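PDB 3OT6: enoyl-CoA hydratase/isomerase family protein from Pseudomonas syringae pv. tomato, which probably acts on acyl-CoA thioesters as a crotonase-family hydratase or isomerase, although its exact substrate and reaction are not established. Local coordinates for residues 48-53 and 195-200; 83-88 and 222-227; 109-114 and 138-143. One frame throughout, in Å; residues are numbered along the deposited sequence.

Contact 1 of 3, residues 48-53 and 195-200; sequences RAIVIV and AQLKKI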
ATOM      1  N   ARG A  48      -4.860 -15.645  11.371  1.00 27.82           N
ATOM      2  CA  ARG A  48      -6.200 -15.120  11.032  1.00 26.85           C
ATOM      3  C   ARG A  48      -6.434 -13.709  11.504  1.00 25.69           C
ATOM      4  O   ARG A  48      -7.551 -13.382  11.911  1.00 25.80           O
ATOM      5  CB  ARG A  48      -7.328 -15.997  11.555  1.00 26.95           C
ATOM      6  CG  ARG A  48      -7.040 -17.487  11.479  1.00 29.52           C
ATOM      7  CD  ARG A  48      -8.325 -18.230  11.844  1.00 32.65           C
ATOM      8  NE  ARG A  48      -8.849 -18.796  10.619  1.00 38.44           N
ATOM      9  CZ  ARG A  48      -9.988 -18.445  10.040  1.00 38.27           C
ATOM     10  NH1 ARG A  48     -10.825 -17.554  10.577  1.00 32.12           N
ATOM     11  NH2 ARG A  48     -10.270 -19.018   8.887  1.00 41.96           N
ATOM     12  N   ALA A  49      -5.419 -12.856  11.393  1.00 24.33           N
ATOM     13  CA  ALA A  49      -5.489 -11.582  12.083  1.00 24.03           C
ATOM     14  C   ALA A  49      -5.997 -10.427  11.193  1.00 23.40           C
ATOM     15  O   ALA A  49      -5.735 -10.410   9.986  1.00 23.79           O
ATOM     16  CB  ALA A  49      -4.091 -11.249  12.679  1.00 23.59           C
ATOM     17  N   ILE A  50      -6.691  -9.467  11.784  1.00 21.67           N
ATOM     18  CA  ILE A  50      -6.794  -8.188  11.170  1.00 22.97           C
ATOM     19  C   ILE A  50      -5.377  -7.552  11.027  1.00 23.92           C
ATOM     20  O   ILE A  50      -4.590  -7.544  11.996  1.00 24.82           O
ATOM     21  CB  ILE A  50      -7.753  -7.300  11.945  1.00 22.90           C
ATOM     22  CG1 ILE A  50      -9.159  -7.881  11.776  1.00 22.40           C
ATOM     23  CG2 ILE A  50      -7.742  -5.876  11.326  1.00 20.62           C
ATOM     24  CD1 ILE A  50     -10.178  -7.366  12.773  1.00 25.44           C
ATOM     25  N   VAL A  51      -5.017  -7.094   9.820  1.00 23.06           N
ATOM     26  CA  VAL A  51      -3.635  -6.619   9.579  1.00 20.93           C
ATOM     27  C   VAL A  51      -3.652  -5.113   9.602  1.00 21.40           C
ATOM     28  O   VAL A  51      -4.596  -4.494   9.094  1.00 20.30           O
ATOM     29  CB  VAL A  51      -3.074  -7.068   8.204  1.00 21.85           C
ATOM     30  CG1 VAL A  51      -1.774  -6.312   7.892  1.00 18.62           C
ATOM     31  CG2 VAL A  51      -2.821  -8.642   8.151  1.00 18.41           C
ATOM     32  N   ILE A  52      -2.668  -4.530  10.294  1.00 21.51           N
ATOM     33  CA  ILE A  52      -2.362  -3.068  10.257  1.00 21.10           C
ATOM     34  C   ILE A  52      -0.934  -2.884   9.675  1.00 20.66           C
ATOM     35  O   ILE A  52       0.021  -3.299  10.303  1.00 20.41           O
ATOM     36  CB  ILE A  52      -2.345  -2.434  11.632  1.00 20.12           C
ATOM     37  CG1 ILE A  52      -3.711  -2.419  12.253  1.00 18.98           C
ATOM     38  CG2 ILE A  52      -1.979  -0.945  11.512  1.00 22.94           C
ATOM     39  CD1 ILE A  52      -3.723  -1.664  13.663  1.00 14.89           C
ATOM     40  N   VAL A  53      -0.795  -2.291   8.495  1.00 20.60           N
ATOM     41  CA  VAL A  53       0.508  -2.008   7.921  1.00 19.59           C
ATOM     42  C   VAL A  53       0.793  -0.546   8.268  1.00 21.29           C
ATOM     43  O   VAL A  53      -0.069   0.313   8.097  1.00 21.04           O
ATOM     44  CB  VAL A  53       0.522  -2.186   6.358  1.00 20.03           C
ATOM     45  CG1 VAL A  53       1.893  -1.820   5.762  1.00 18.97           C
ATOM     46  CG2 VAL A  53       0.194  -3.606   5.944  1.00 16.65           C
ATOM     47  N   ALA A 195     -11.206  -2.877  15.774  1.00 31.53           N
ATOM     48  CA  ALA A 195     -12.195  -3.374  16.701  1.00 31.88           C
ATOM     49  C   ALA A 195     -13.517  -3.519  15.971  1.00 32.25           C
ATOM     50  O   ALA A 195     -14.236  -4.498  16.206  1.00 32.28           O
ATOM     51  CB  ALA A 195     -12.323  -2.444  17.966  1.00 31.34           C
ATOM     52  N   GLN A 196     -13.845  -2.562  15.086  1.00 32.45           N
ATOM     53  CA  GLN A 196     -15.102  -2.654  14.321  1.00 33.54           C
ATOM     54  C   GLN A 196     -15.055  -3.736  13.239  1.00 32.96           C
ATOM     55  O   GLN A 196     -16.087  -4.321  12.890  1.00 33.37           O
ATOM     56  CB  GLN A 196     -15.532  -1.308  13.713  1.00 34.72           C
ATOM     57  CG  GLN A 196     -15.819  -0.179  14.745  1.00 41.45           C
ATOM     58  CD  GLN A 196     -16.953  -0.548  15.739  1.00 49.51           C
ATOM     59  OE1 GLN A 196     -16.711  -0.753  16.951  1.00 47.40           O
ATOM     60  NE2 GLN A 196     -18.189  -0.672  15.209  1.00 50.97           N
ATOM     61  N   LEU A 197     -13.867  -4.009  12.701  1.00 32.48           N
ATOM     62  CA  LEU A 197     -13.731  -5.075  11.697  1.00 31.56           C
ATOM     63  C   LEU A 197     -13.850  -6.440  12.351  1.00 31.71           C
ATOM     64  O   LEU A 197     -14.372  -7.383  11.725  1.00 31.78           O
ATOM     65  CB  LEU A 197     -12.447  -4.969  10.834  1.00 30.51           C
ATOM     66  CG  LEU A 197     -12.341  -3.750   9.906  1.00 28.54           C
ATOM     67  CD1 LEU A 197     -10.872  -3.442   9.601  1.00 24.90           C
ATOM     68  CD2 LEU A 197     -13.139  -3.933   8.637  1.00 27.18           C
ATOM     69  N   LYS A 198     -13.389  -6.564  13.590  1.00 31.79           N
ATOM     70  CA  LYS A 198     -13.537  -7.842  14.317  1.00 32.87           C
ATOM     71  C   LYS A 198     -15.002  -8.328  14.324  1.00 33.24           C
ATOM     72  O   LYS A 198     -15.245  -9.514  14.398  1.00 33.49           O
ATOM     73  CB  LYS A 198     -13.032  -7.710  15.756  1.00 32.71           C
ATOM     74  CG  LYS A 198     -11.554  -7.889  15.903  1.00 32.62           C
ATOM     75  CD  LYS A 198     -11.176  -7.505  17.287  1.00 31.45           C
ATOM     76  CE  LYS A 198      -9.862  -8.128  17.629  1.00 30.50           C
ATOM     77  NZ  LYS A 198      -9.279  -7.429  18.818  1.00 28.36           N
ATOM     78  N   LYS A 199     -15.960  -7.404  14.182  1.00 33.87           N
ATOM     79  CA  LYS A 199     -17.384  -7.722  14.252  1.00 34.19           C
ATOM     80  C   LYS A 199     -18.020  -8.338  13.033  1.00 34.55           C
ATOM     81  O   LYS A 199     -19.180  -8.767  13.114  1.00 35.93           O
ATOM     82  CB  LYS A 199     -18.161  -6.492  14.611  1.00 35.32           C
ATOM     83  CG  LYS A 199     -17.876  -6.070  16.002  1.00 38.10           C
ATOM     84  CD  LYS A 199     -18.760  -4.942  16.320  1.00 45.11           C
ATOM     85  CE  LYS A 199     -18.397  -4.444  17.711  1.00 52.23           C
ATOM     86  NZ  LYS A 199     -19.311  -3.286  17.952  1.00 56.08           N
ATOM     87  N   ILE A 200     -17.281  -8.415  11.919  1.00 33.83           N
ATOM     88  CA  ILE A 200     -17.803  -8.989  10.681  1.00 32.89           C
ATOM     89  C   ILE A 200     -17.401 -10.441  10.491  1.00 32.42           C
ATOM     90  O   ILE A 200     -16.451 -10.945  11.092  1.00 33.61           O
ATOM     91  CB  ILE A 200     -17.428  -8.134   9.398  1.00 32.79           C
ATOM     92  CG1 ILE A 200     -15.946  -8.317   9.029  1.00 32.52           C
ATOM     93  CG2 ILE A 200     -17.797  -6.679   9.611  1.00 31.18           C
ATOM     94  CD1 ILE A 200     -15.457  -7.532   7.860  1.00 27.89           C
TER

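Contact 2 of 3, residues 83-88 and 222-227; sequences GSTLAR and AAIEQD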
ATOM      1  N   GLY A  83       6.417  -5.943  -6.593  1.00 24.13           N
ATOM      2  CA  GLY A  83       5.697  -4.982  -5.823  1.00 22.18           C
ATOM      3  C   GLY A  83       4.221  -4.934  -6.232  1.00 22.44           C
ATOM      4  O   GLY A  83       3.338  -4.748  -5.353  1.00 21.06           O
ATOM      5  N   SER A  84       3.953  -5.019  -7.542  1.00 20.90           N
ATOM      6  CA  SER A  84       2.587  -5.115  -8.046  1.00 20.96           C
ATOM      7  C   SER A  84       1.886  -6.420  -7.607  1.00 22.22           C
ATOM      8  O   SER A  84       0.671  -6.402  -7.311  1.00 21.04           O
ATOM      9  CB  SER A  84       2.602  -5.082  -9.561  1.00 20.86           C
ATOM     10  OG  SER A  84       3.152  -3.852  -9.968  1.00 19.05           O
ATOM     11  N   THR A  85       2.646  -7.553  -7.633  1.00 22.56           N
ATOM     12  CA  THR A  85       2.177  -8.865  -7.172  1.00 20.70           C
ATOM     13  C   THR A  85       1.789  -8.744  -5.679  1.00 21.73           C
ATOM     14  O   THR A  85       0.715  -9.270  -5.262  1.00 21.53           O
ATOM     15  CB  THR A  85       3.286  -9.953  -7.360  1.00 22.10           C
ATOM     16  OG1 THR A  85       3.529 -10.195  -8.778  1.00 22.59           O
ATOM     17  CG2 THR A  85       2.923 -11.246  -6.665  1.00 15.07           C
ATOM     18  N   LEU A  86       2.599  -7.992  -4.906  1.00 20.53           N
ATOM     19  CA  LEU A  86       2.302  -7.735  -3.497  1.00 20.33           C
ATOM     20  C   LEU A  86       1.044  -6.894  -3.387  1.00 21.36           C
ATOM     21  O   LEU A  86       0.212  -7.160  -2.507  1.00 23.51           O
ATOM     22  CB  LEU A  86       3.478  -7.082  -2.726  1.00 18.65           C
ATOM     23  CG  LEU A  86       3.188  -6.528  -1.325  1.00 17.54           C
ATOM     24  CD1 LEU A  86       2.878  -7.691  -0.314  1.00 17.40           C
ATOM     25  CD2 LEU A  86       4.319  -5.658  -0.752  1.00 16.23           C
ATOM     26  N   ALA A  87       0.868  -5.886  -4.250  1.00 21.04           N
ATOM     27  CA  ALA A  87      -0.390  -5.107  -4.204  1.00 21.29           C
ATOM     28  C   ALA A  87      -1.610  -6.045  -4.475  1.00 21.06           C
ATOM     29  O   ALA A  87      -2.647  -5.958  -3.815  1.00 22.53           O
ATOM     30  CB  ALA A  87      -0.383  -3.882  -5.212  1.00 19.81           C
ATOM     31  N   ARG A  88      -1.501  -6.888  -5.472  1.00 20.04           N
ATOM     32  CA  ARG A  88      -2.540  -7.827  -5.789  1.00 21.50           C
ATOM     33  C   ARG A  88      -2.768  -8.798  -4.589  1.00 21.62           C
ATOM     34  O   ARG A  88      -3.882  -9.198  -4.296  1.00 21.80           O
ATOM     35  CB  ARG A  88      -2.145  -8.590  -7.051  1.00 21.44           C
ATOM     36  CG  ARG A  88      -3.301  -9.295  -7.683  1.00 24.02           C
ATOM     37  CD  ARG A  88      -2.965 -10.726  -7.799  1.00 29.95           C
ATOM     38  NE  ARG A  88      -3.909 -11.496  -8.586  1.00 33.49           N
ATOM     39  CZ  ARG A  88      -4.740 -12.381  -8.045  1.00 33.77           C
ATOM     40  NH1 ARG A  88      -4.705 -12.578  -6.727  1.00 35.43           N
ATOM     41  NH2 ARG A  88      -5.592 -13.046  -8.810  1.00 26.40           N
ATOM     42  N   ALA A 222      -3.024  -9.247 -15.692  1.00 29.16           N
ATOM     43  CA  ALA A 222      -2.728  -8.869 -17.053  1.00 29.30           C
ATOM     44  C   ALA A 222      -1.691  -7.749 -17.049  1.00 29.41           C
ATOM     45  O   ALA A 222      -0.706  -7.832 -17.767  1.00 31.28           O
ATOM     46  CB  ALA A 222      -4.008  -8.430 -17.820  1.00 28.00           C
ATOM     47  N   ALA A 223      -1.897  -6.739 -16.208  1.00 28.99           N
ATOM     48  CA  ALA A 223      -1.024  -5.564 -16.087  1.00 27.79           C
ATOM     49  C   ALA A 223       0.369  -5.956 -15.690  1.00 27.71           C
ATOM     50  O   ALA A 223       1.331  -5.452 -16.243  1.00 27.25           O
ATOM     51  CB  ALA A 223      -1.583  -4.570 -15.057  1.00 26.74           C
ATOM     52  N   ILE A 224       0.485  -6.838 -14.695  1.00 28.81           N
ATOM     53  CA  ILE A 224       1.813  -7.232 -14.164  1.00 28.99           C
ATOM     54  C   ILE A 224       2.635  -7.789 -15.355  1.00 30.22           C
ATOM     55  O   ILE A 224       3.809  -7.465 -15.503  1.00 29.76           O
ATOM     56  CB  ILE A 224       1.701  -8.222 -12.973  1.00 27.35           C
ATOM     57  CG1 ILE A 224       1.258  -7.493 -11.701  1.00 26.91           C
ATOM     58  CG2 ILE A 224       2.979  -9.059 -12.767  1.00 25.02           C
ATOM     59  CD1 ILE A 224       0.840  -8.501 -10.559  1.00 24.70           C
ATOM     60  N   GLU A 225       1.968  -8.552 -16.220  1.00 31.76           N
ATOM     61  CA  GLU A 225       2.603  -9.165 -17.382  1.00 34.58           C
ATOM     62  C   GLU A 225       2.921  -8.171 -18.480  1.00 33.54           C
ATOM     63  O   GLU A 225       4.016  -8.166 -18.972  1.00 33.82           O
ATOM     64  CB  GLU A 225       1.755 -10.319 -17.936  1.00 35.97           C
ATOM     65  CG  GLU A 225       2.620 -11.581 -18.043  1.00 44.35           C
ATOM     66  CD  GLU A 225       3.161 -12.041 -16.652  1.00 53.47           C
ATOM     67  OE1 GLU A 225       4.420 -11.969 -16.424  1.00 56.66           O
ATOM     68  OE2 GLU A 225       2.311 -12.432 -15.788  1.00 55.14           O
ATOM     69  N   GLN A 226       1.961  -7.324 -18.836  1.00 33.24           N
ATOM     70  CA  GLN A 226       2.218  -6.207 -19.711  1.00 33.63           C
ATOM     71  C   GLN A 226       3.364  -5.302 -19.253  1.00 31.70           C
ATOM     72  O   GLN A 226       4.063  -4.784 -20.084  1.00 30.40           O
ATOM     73  CB  GLN A 226       0.952  -5.383 -19.907  1.00 34.10           C
ATOM     74  CG  GLN A 226       0.141  -5.878 -21.057  1.00 43.39           C
ATOM     75  CD  GLN A 226       0.877  -5.625 -22.421  1.00 54.39           C
ATOM     76  OE1 GLN A 226       1.107  -4.450 -22.853  1.00 56.36           O
ATOM     77  NE2 GLN A 226       1.262  -6.728 -23.083  1.00 55.04           N
ATOM     78  N   ASP A 227       3.521  -5.100 -17.951  1.00 30.99           N
ATOM     79  CA  ASP A 227       4.499  -4.195 -17.418  1.00 31.80           C
ATOM     80  C   ASP A 227       5.881  -4.819 -17.515  1.00 33.37           C
ATOM     81  O   ASP A 227       6.848  -4.125 -17.817  1.00 32.76           O
ATOM     82  CB  ASP A 227       4.182  -3.806 -15.957  1.00 31.76           C
ATOM     83  CG  ASP A 227       3.064  -2.750 -15.836  1.00 31.43           C
ATOM     84  OD1 ASP A 227       2.812  -2.022 -16.818  1.00 32.60           O
ATOM     85  OD2 ASP A 227       2.436  -2.631 -14.756  1.00 26.73           O
TER
HETATM   86  O   HOH W   1       3.484  -4.047 -12.572  1.00 18.62           O

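Contact 3 of 3, residues 109-114 and 138-143; sequences GAFLLL and TMHHAG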
ATOM      1  N   GLY A 109       4.837   3.861  -2.214  1.00 18.16           N
ATOM      2  CA  GLY A 109       4.308   4.029  -0.866  1.00 18.71           C
ATOM      3  C   GLY A 109       2.831   4.461  -0.907  1.00 19.45           C
ATOM      4  O   GLY A 109       2.025   4.068  -0.057  1.00 19.43           O
ATOM      5  N   ALA A 110       2.449   5.297  -1.862  1.00 18.60           N
ATOM      6  CA  ALA A 110       1.036   5.634  -1.924  1.00 19.70           C
ATOM      7  C   ALA A 110       0.210   4.480  -2.572  1.00 20.03           C
ATOM      8  O   ALA A 110      -1.001   4.369  -2.303  1.00 20.72           O
ATOM      9  CB  ALA A 110       0.787   6.986  -2.633  1.00 18.19           C
ATOM     10  N   PHE A 111       0.832   3.650  -3.417  1.00 19.44           N
ATOM     11  CA  PHE A 111       0.158   2.453  -3.864  1.00 20.56           C
ATOM     12  C   PHE A 111      -0.216   1.487  -2.756  1.00 21.31           C
ATOM     13  O   PHE A 111      -1.180   0.730  -2.879  1.00 21.44           O
ATOM     14  CB  PHE A 111       0.894   1.768  -4.981  1.00 20.37           C
ATOM     15  CG  PHE A 111       0.752   2.504  -6.287  1.00 21.95           C
ATOM     16  CD1 PHE A 111      -0.525   2.756  -6.829  1.00 25.23           C
ATOM     17  CD2 PHE A 111       1.859   2.979  -6.964  1.00 18.89           C
ATOM     18  CE1 PHE A 111      -0.670   3.463  -8.071  1.00 24.99           C
ATOM     19  CE2 PHE A 111       1.731   3.674  -8.152  1.00 22.29           C
ATOM     20  CZ  PHE A 111       0.476   3.936  -8.715  1.00 22.44           C
ATOM     21  N   LEU A 112       0.512   1.509  -1.656  1.00 22.53           N
ATOM     22  CA  LEU A 112       0.158   0.611  -0.577  1.00 23.11           C
ATOM     23  C   LEU A 112      -1.210   0.995  -0.033  1.00 22.67           C
ATOM     24  O   LEU A 112      -1.963   0.086   0.340  1.00 23.52           O
ATOM     25  CB  LEU A 112       1.172   0.619   0.565  1.00 23.63           C
ATOM     26  CG  LEU A 112       2.586   0.186   0.253  1.00 25.15           C
ATOM     27  CD1 LEU A 112       3.403   0.284   1.590  1.00 24.92           C
ATOM     28  CD2 LEU A 112       2.553  -1.196  -0.268  1.00 27.90           C
ATOM     29  N   LEU A 113      -1.519   2.303   0.042  1.00 21.32           N
ATOM     30  CA  LEU A 113      -2.851   2.776   0.506  1.00 20.80           C
ATOM     31  C   LEU A 113      -4.027   2.402  -0.437  1.00 20.66           C
ATOM     32  O   LEU A 113      -5.210   2.342  -0.014  1.00 21.57           O
ATOM     33  CB  LEU A 113      -2.861   4.291   0.758  1.00 21.31           C
ATOM     34  CG  LEU A 113      -1.789   4.908   1.689  1.00 21.70           C
ATOM     35  CD1 LEU A 113      -1.569   6.376   1.298  1.00 18.03           C
ATOM     36  CD2 LEU A 113      -2.243   4.741   3.146  1.00 18.48           C
ATOM     37  N   LEU A 114      -3.701   2.207  -1.709  1.00 19.36           N
ATOM     38  CA  LEU A 114      -4.641   1.818  -2.713  1.00 18.88           C
ATOM     39  C   LEU A 114      -4.805   0.280  -2.761  1.00 19.92           C
ATOM     40  O   LEU A 114      -5.553  -0.237  -3.595  1.00 20.17           O
ATOM     41  CB  LEU A 114      -4.194   2.387  -4.074  1.00 17.50           C
ATOM     42  CG  LEU A 114      -4.104   3.934  -4.122  1.00 17.18           C
ATOM     43  CD1 LEU A 114      -3.991   4.489  -5.549  1.00 15.54           C
ATOM     44  CD2 LEU A 114      -5.272   4.627  -3.410  1.00 15.53           C
ATOM     45  N   THR A 138       7.036   7.126 -16.893  1.00 28.11           N
ATOM     46  CA  THR A 138       5.730   6.802 -17.375  1.00 26.86           C
ATOM     47  C   THR A 138       5.146   5.738 -16.453  1.00 26.71           C
ATOM     48  O   THR A 138       5.799   4.713 -16.188  1.00 27.75           O
ATOM     49  CB  THR A 138       5.846   6.242 -18.739  1.00 26.72           C
ATOM     50  OG1 THR A 138       6.476   7.231 -19.550  1.00 26.33           O
ATOM     51  CG2 THR A 138       4.445   5.868 -19.315  1.00 25.98           C
HETATM   52  N   MSE A 139       3.938   5.995 -15.947  1.00 25.33           N
HETATM   53  CA  MSE A 139       3.291   5.118 -15.007  1.00 23.03           C
HETATM   54  C   MSE A 139       3.043   3.753 -15.685  1.00 22.48           C
HETATM   55  O   MSE A 139       2.665   3.688 -16.880  1.00 20.33           O
HETATM   56  CB  MSE A 139       1.996   5.732 -14.488  1.00 23.10           C
HETATM   57  CG  MSE A 139       1.291   4.930 -13.315  1.00 21.88           C
HETATM   58 SE   MSE A 139       2.356   5.206 -11.758  1.00 24.07          SE
HETATM   59  CE  MSE A 139       1.667   6.981 -11.225  1.00 18.55           C
ATOM     60  N   HIS A 140       3.289   2.693 -14.903  1.00 21.08           N
ATOM     61  CA  HIS A 140       3.018   1.338 -15.311  1.00 21.93           C
ATOM     62  C   HIS A 140       1.526   1.010 -15.234  1.00 22.26           C
ATOM     63  O   HIS A 140       0.771   1.643 -14.493  1.00 23.18           O
ATOM     64  CB  HIS A 140       3.864   0.362 -14.470  1.00 22.42           C
ATOM     65  CG  HIS A 140       3.677   0.473 -12.976  1.00 22.89           C
ATOM     66  ND1 HIS A 140       3.635   1.675 -12.302  1.00 24.78           N
ATOM     67  CD2 HIS A 140       3.583  -0.483 -12.021  1.00 23.71           C
ATOM     68  CE1 HIS A 140       3.524   1.458 -11.003  1.00 21.09           C
ATOM     69  NE2 HIS A 140       3.476   0.153 -10.808  1.00 19.86           N
ATOM     70  N   HIS A 141       1.086   0.029 -16.012  1.00 21.99           N
ATOM     71  CA  HIS A 141      -0.298  -0.399 -15.965  1.00 21.44           C
ATOM     72  C   HIS A 141      -0.807  -0.740 -14.554  1.00 21.43           C
ATOM     73  O   HIS A 141      -1.863  -0.262 -14.148  1.00 22.80           O
ATOM     74  CB  HIS A 141      -0.564  -1.527 -16.949  1.00 21.26           C
ATOM     75  CG  HIS A 141      -0.596  -1.089 -18.370  1.00 22.54           C
ATOM     76  ND1 HIS A 141      -1.583  -0.263 -18.873  1.00 24.79           N
ATOM     77  CD2 HIS A 141       0.244  -1.343 -19.404  1.00 22.58           C
ATOM     78  CE1 HIS A 141      -1.366  -0.058 -20.164  1.00 23.39           C
ATOM     79  NE2 HIS A 141      -0.268  -0.703 -20.509  1.00 20.15           N
ATOM     80  N   ALA A 142      -0.067  -1.524 -13.796  1.00 21.28           N
ATOM     81  CA  ALA A 142      -0.493  -1.874 -12.459  1.00 20.60           C
ATOM     82  C   ALA A 142      -0.844  -0.636 -11.629  1.00 20.38           C
ATOM     83  O   ALA A 142      -1.893  -0.606 -10.978  1.00 20.72           O
ATOM     84  CB  ALA A 142       0.570  -2.713 -11.761  1.00 20.74           C
ATOM     85  N   GLY A 143       0.012   0.394 -11.645  1.00 19.95           N
ATOM     86  CA  GLY A 143      -0.218   1.558 -10.823  1.00 17.48           C
ATOM     87  C   GLY A 143      -1.418   2.335 -11.353  1.00 19.10           C
ATOM     88  O   GLY A 143      -2.267   2.856 -10.589  1.00 19.58           O
TER

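Contact 1 of 3, residues 48-53 and 195-200
The methyl CD1 of I50 sits over one face of the flat peptide group linking L197 to K198, and this peptide is the planar group that matters here, since no ring takes part. CD1 is 3.4 Å from K198 N and stands at about that same height above the peptide plane, which places it almost directly over the nitrogen. The carbonyl carbon L197 C lies farther along the same face, 3.8 Å from I50 CD1. Side-chain carbons close in around the methyl: I50 CD1 is 3.5 Å from K198 CG and 3.8 Å from L197 CB. A single methyl therefore makes the contact, which buries only 133 Å² and contains no direct hydrogen bond. I50 reaches this position because CG1 lies anti to its own carbonyl carbon (chi1 -68°) and CD1 then extends away from CA (chi2 164°). The lysine crosses the isoleucine obliquely and carries its amine past it to a salt bridge with D14, so apolar stem and charged tip have separate tasks. I50 also packs on A194 and I98, and L197 on P96 and I98. The chain turns on both sides of the contact. R48, with positive phi, is the C-prime residue of a Schellman motif ending helix 31-46, while a type I turn from L197 to I200 follows helix 186-197. Helix 31-46 makes the beta-alpha-beta crossover between parallel strands 16-21 and 50-54, and the contact packs the end of helix 186-197 against the sheet of the crotonase fold.

Contact 2 of 3, residues 83-88 and 222-227
I224 presses its side chain against the turn of helix 73-91 that carries S84 and T85, and the close packing is concentrated there. I224 CG1 lies 3.5 Å from S84 CB, while the terminal methyl goes on to the next residue: I224 CD1 is 3.6 Å from T85 N and 3.6 Å from T85 OG1. An extended second torsion (chi2 168°) carries CD1 across the helix surface, where the isoleucine meets the T85 side chain at about a right angle. The neighbouring hydroxyls are already engaged with their own helix, S84 OG with V80 O and T85 OG1 with A81 O, so a hydrocarbon can lie against this face without stranding either group. The nearest backbone approach is 6.5 Å, between S84 CA and I224 CA. Helix 202-230, the last of the chain, runs alongside helix 73-91 in nearly antiparallel fashion here, as part of the C-terminal helical region that completes the crotonase fold. Beside the apolar patch a water joins the two helices. It stands 2.6 Å from S84 OG and donates to D227 OD2 at 2.8 Å, bridging S84 and D227. The D227 carboxylate is held further by backbone N-H groups of H141 and A142 at the start of helix 141-150. Toward solvent the fit slackens. T85 lies at the border, its N and OG1 against the isoleucine methyl although the residue as a whole is exposed. R88 is the loose part: R88 CB comes no nearer than 4.6 Å to I224 CD1, little of its surface is covered, and its guanidinium forms a salt bridge with D221 through NE.

Contact 3 of 3, residues 109-114 and 138-143
F111, M139, H140 and G143 form a largely buried contact centred on the F111 ring, near the middle of the molecule, joining helix 108-113 to the loop and first turn that open helix 141-150. The evidence is in how the F111 ring is surrounded. The H140 imidazole directs its edge toward the phenyl face in an offset T-shaped pair, with planes at 89° and centroids 5.8 Å apart; the closest atoms are F111 CE2 and H140 CE1, at 4.0 Å. Selenomethionine 139, a replacement for methionine, brings its selenium to the rim of the phenyl ring in a Met-aromatic contact. M139 SE is 3.8 Å from F111 CZ and lies 84° off the ring normal, hence practically in plane. The ring also runs close to the helix backbone: F111 CZ is 3.3 Å from G143 CA and F111 CE1 is 3.0 Å from G143 O, an approach open to it because G143 has no side chain. In crotonase-fold enzymes the N-terminal end of the helix corresponding to 108-113 contributes a backbone N-H to the oxyanion hole, consistent with a place near the acyl-CoA pocket. H140 is the N-cap residue of helix 141-150. Its CG stands between the backbone N and the carbonyl carbon (chi1 57°), which folds the imidazole back so that G143 N sits over the ring centre, 3.5 Å above its plane. A bound methylpentanediol approaches the H140 side chain to about 3 Å; it probably came from the crystallisation liquor, though it may mark a pocket. F111 also packs on L130 and L146.

Overall arrangement
Contacts 2 and 3 are buried neighbours, their centres about 10 Å apart, whereas contact 1 is partly exposed near the surface, its centre about 26 Å from that of contact 2 and about 24 Å from that of contact 3. Contact 1 pins a helix end to the large sheet; contact 2 joins two helices, and contact 3 joins a helix to the loop and first turn of another. Contacts 2 and 3 share the start of helix 141-150, where S84 OG packs on A142 CB. Chemistry follows position: purely aliphatic packing in contact 1, a methyl patch with a water bridge in contact 2, and ring-centred packing in contact 3. Consecutive helices 186-197 and 202-230 link contacts 1 and 2 along the chain.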